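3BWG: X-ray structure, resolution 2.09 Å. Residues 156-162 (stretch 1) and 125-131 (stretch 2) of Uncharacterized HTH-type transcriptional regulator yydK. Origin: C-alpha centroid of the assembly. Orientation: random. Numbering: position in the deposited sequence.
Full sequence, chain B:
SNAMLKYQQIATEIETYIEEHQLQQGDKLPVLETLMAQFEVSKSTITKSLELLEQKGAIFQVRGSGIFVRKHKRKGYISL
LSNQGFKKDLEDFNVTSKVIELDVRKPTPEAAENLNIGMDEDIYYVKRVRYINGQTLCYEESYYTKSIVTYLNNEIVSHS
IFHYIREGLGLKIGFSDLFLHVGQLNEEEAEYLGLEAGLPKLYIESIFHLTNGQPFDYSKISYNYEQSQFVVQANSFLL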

# COMPACT_ATOMS: atom_id res chain seq x y z
N ILE B 156 16.01 7.17 21.86
CA ILE B 156 14.89 7.33 20.92
C ILE B 156 15.11 6.46 19.67
O ILE B 156 14.22 5.73 19.25
CB ILE B 156 14.73 8.83 20.53
CG1 ILE B 156 14.25 9.65 21.74
CG2 ILE B 156 13.78 8.98 19.37
CD1 ILE B 156 14.59 11.15 21.64
N VAL B 157 16.30 6.56 19.10
CA VAL B 157 16.70 5.92 17.84
C VAL B 157 16.92 4.38 17.96
O VAL B 157 16.89 3.67 16.97
CB VAL B 157 17.95 6.64 17.32
CG1 VAL B 157 18.71 5.80 16.44
CG2 VAL B 157 17.55 8.00 16.63
N SER B 158 17.09 3.85 19.16
CA SER B 158 17.00 2.40 19.32
C SER B 158 15.58 1.90 19.57
O SER B 158 15.35 0.71 19.62
CB SER B 158 17.96 1.84 20.36
OG SER B 158 18.10 2.71 21.41
N HIS B 159 14.62 2.82 19.68
CA HIS B 159 13.22 2.42 19.78
C HIS B 159 12.37 2.92 18.60
O HIS B 159 12.79 2.81 17.45
CB HIS B 159 12.68 2.79 21.16
CG HIS B 159 13.42 2.10 22.26
ND1 HIS B 159 14.39 2.73 23.02
CD2 HIS B 159 13.37 0.82 22.70
CE1 HIS B 159 14.88 1.87 23.89
NE2 HIS B 159 14.29 0.70 23.71
N SER B 160 11.20 3.48 18.88
CA SER B 160 10.34 4.07 17.85
C SER B 160 10.56 5.57 17.73
O SER B 160 10.13 6.36 18.59
CB SER B 160 8.87 3.76 18.10
OG SER B 160 8.12 4.17 16.97
N ILE B 161 11.21 5.97 16.65
CA ILE B 161 11.46 7.39 16.42
C ILE B 161 10.11 8.15 16.23
O ILE B 161 9.93 9.23 16.77
CB ILE B 161 12.45 7.58 15.19
CG1 ILE B 161 13.79 6.90 15.50
CG2 ILE B 161 12.63 9.09 14.82
CD1 ILE B 161 14.80 6.90 14.38
N PHE B 162 9.17 7.56 15.49
CA PHE B 162 7.85 8.18 15.24
C PHE B 162 7.07 8.34 16.51
O PHE B 162 6.33 9.31 16.64
CB PHE B 162 7.03 7.35 14.27
CG PHE B 162 7.42 7.55 12.82
CD1 PHE B 162 8.53 8.30 12.47
CD2 PHE B 162 6.73 6.92 11.83
CE1 PHE B 162 8.91 8.46 11.16
CE2 PHE B 162 7.13 7.09 10.49
CZ PHE B 162 8.21 7.87 10.18
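Stretch 2 125-131: YVKRVRY

Stretch 2 is extended from end to end. Its phi angles run from -104° at Val 129 to -152° at Arg 128 and its psi angles from 122° at Lys 127 to 152° at Arg 130, so it forms one continuous part of a longer strand. Stretch 1 is bent: Ile 156 and Val 157 belong to a helix that begins earlier in the chain, Ile 161 and Phe 162 to one that continues beyond it, and a link runs between them. Within that link His 159 departs from helical geometry, with phi/psi of -117/-134°, while its N still donates to Ile 156 O at 3.0 Å. Ser 160 then occupies the N-cap position of the second helix, and its side chain caps a backbone N just past the stretch.

The backbones do not pair as strands. Their closest CA atoms, those of Val 157 and Val 126, are 7.7 Å apart, and every hydrogen bond made directly across the interface comes from a side chain of the strand. The strand alternates in the usual way: CA-to-CB points toward stretch 1 at Val 126 and Arg 128, and away at Lys 127. Arg 130 starts sideways, but its end comes nearer. Contacts are therefore made by every second residue, and together the two stretches bury 248 Å², counting both sides. Going along the strand, Val 126 meets Val 157, Arg 128 reaches Val 157, His 159 and Ile 161, and Arg 130 reaches His 159, so the contacts do not advance residue by residue.

The polar part centres on Arg 128, which gives up the largest area of any residue here, 70 Å². Arg 128 NH1 donates to Val 157 O at 2.8 Å, with an N-H...O angle of 141°, and to His 159 O at 3.2 Å, with an angle of 145°. Both oxygens lie at the edge of the guanidinium, near its plane, where its N-H bonds are directed. One cationic group thus gathers two carbonyls of the same backbone. The His 159 side chain makes no contact: its CA-to-CB bond points away and it stays beyond contact distance of the strand; the residue contributes its carbonyl. Arg 130 NH2 also approaches that carbonyl, 3.6 Å from His 159 O, but obliquely and without a hydrogen bond.

Water 1 adds an indirect link. It accepts from Arg 128 NH2 at 2.9 Å and from Ile 161 N at 3.1 Å, and makes a weak bond to His 159 O, with the water oxygen 3.4 Å from that carbonyl oxygen.

In the apolar part, Val 157 CG1 meets Val 126 CG2 at 3.9 Å, a methyl-to-methyl contact between buried side chains. Ile 161, whose CA-to-CB bond points toward the strand, extends in the m, t rotamer and places CD1 3.9 Å from Arg 128 CZ, over one face of the guanidinium.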

# COMPACT_ATOMS: atom_id res chain seq x y z
N TYR B 125 21.30 12.32 11.26
CA TYR B 125 21.53 11.15 10.43
C TYR B 125 21.51 9.92 11.28
O TYR B 125 22.20 9.86 12.29
CB TYR B 125 22.89 11.27 9.74
CG TYR B 125 23.37 10.01 9.06
CD1 TYR B 125 22.87 9.65 7.81
CD2 TYR B 125 24.36 9.19 9.65
CE1 TYR B 125 23.29 8.51 7.18
CE2 TYR B 125 24.81 8.04 9.00
CZ TYR B 125 24.25 7.71 7.76
OH TYR B 125 24.64 6.60 7.05
N VAL B 126 20.75 8.91 10.87
CA VAL B 126 20.79 7.66 11.61
C VAL B 126 21.08 6.44 10.76
O VAL B 126 20.62 6.33 9.61
CB VAL B 126 19.62 7.49 12.68
CG1 VAL B 126 18.73 8.70 12.77
CG2 VAL B 126 18.88 6.14 12.58
N LYS B 127 21.96 5.58 11.26
CA LYS B 127 22.31 4.37 10.58
C LYS B 127 22.07 3.26 11.62
O LYS B 127 22.63 3.32 12.73
CB LYS B 127 23.77 4.42 10.14
CG LYS B 127 24.20 3.16 9.37
CD LYS B 127 25.72 2.99 9.20
CE LYS B 127 26.22 3.84 8.03
NZ LYS B 127 27.70 3.61 7.88
N ARG B 128 21.22 2.29 11.30
CA ARG B 128 20.89 1.24 12.26
C ARG B 128 20.50 -0.08 11.60
O ARG B 128 19.98 -0.13 10.46
CB ARG B 128 19.84 1.74 13.28
CG ARG B 128 18.41 1.82 12.80
CD ARG B 128 17.51 2.51 13.80
NE ARG B 128 16.24 2.80 13.14
CZ ARG B 128 15.08 3.04 13.75
NH1 ARG B 128 14.99 3.03 15.07
NH2 ARG B 128 14.01 3.28 13.01
N VAL B 129 20.80 -1.15 12.30
CA VAL B 129 20.33 -2.46 11.91
C VAL B 129 19.21 -2.75 12.86
O VAL B 129 19.31 -2.48 14.08
CB VAL B 129 21.44 -3.55 11.99
CG1 VAL B 129 20.92 -4.97 11.55
CG2 VAL B 129 22.66 -3.12 11.15
N ARG B 130 18.11 -3.26 12.31
CA ARG B 130 16.97 -3.62 13.13
C ARG B 130 16.75 -5.14 13.13
O ARG B 130 17.14 -5.81 12.19
CB ARG B 130 15.73 -2.82 12.72
CG ARG B 130 16.02 -1.36 12.40
CD ARG B 130 14.72 -0.55 12.33
NE ARG B 130 14.16 -0.43 13.69
CZ ARG B 130 12.91 -0.06 13.95
NH1 ARG B 130 12.09 0.26 12.94
NH2 ARG B 130 12.49 0.04 15.22
N TYR B 131 16.17 -5.66 14.22
CA TYR B 131 16.00 -7.11 14.44
C TYR B 131 14.56 -7.48 14.86
O TYR B 131 13.92 -6.76 15.64
CB TYR B 131 16.94 -7.64 15.53
CG TYR B 131 18.40 -7.41 15.28
CD1 TYR B 131 19.27 -8.47 14.97
CD2 TYR B 131 18.94 -6.13 15.39
CE1 TYR B 131 20.67 -8.23 14.74
CE2 TYR B 131 20.29 -5.88 15.18
CZ TYR B 131 21.14 -6.90 14.84
OH TYR B 131 22.46 -6.56 14.62
O HOH W 1 11.54 3.88 14.43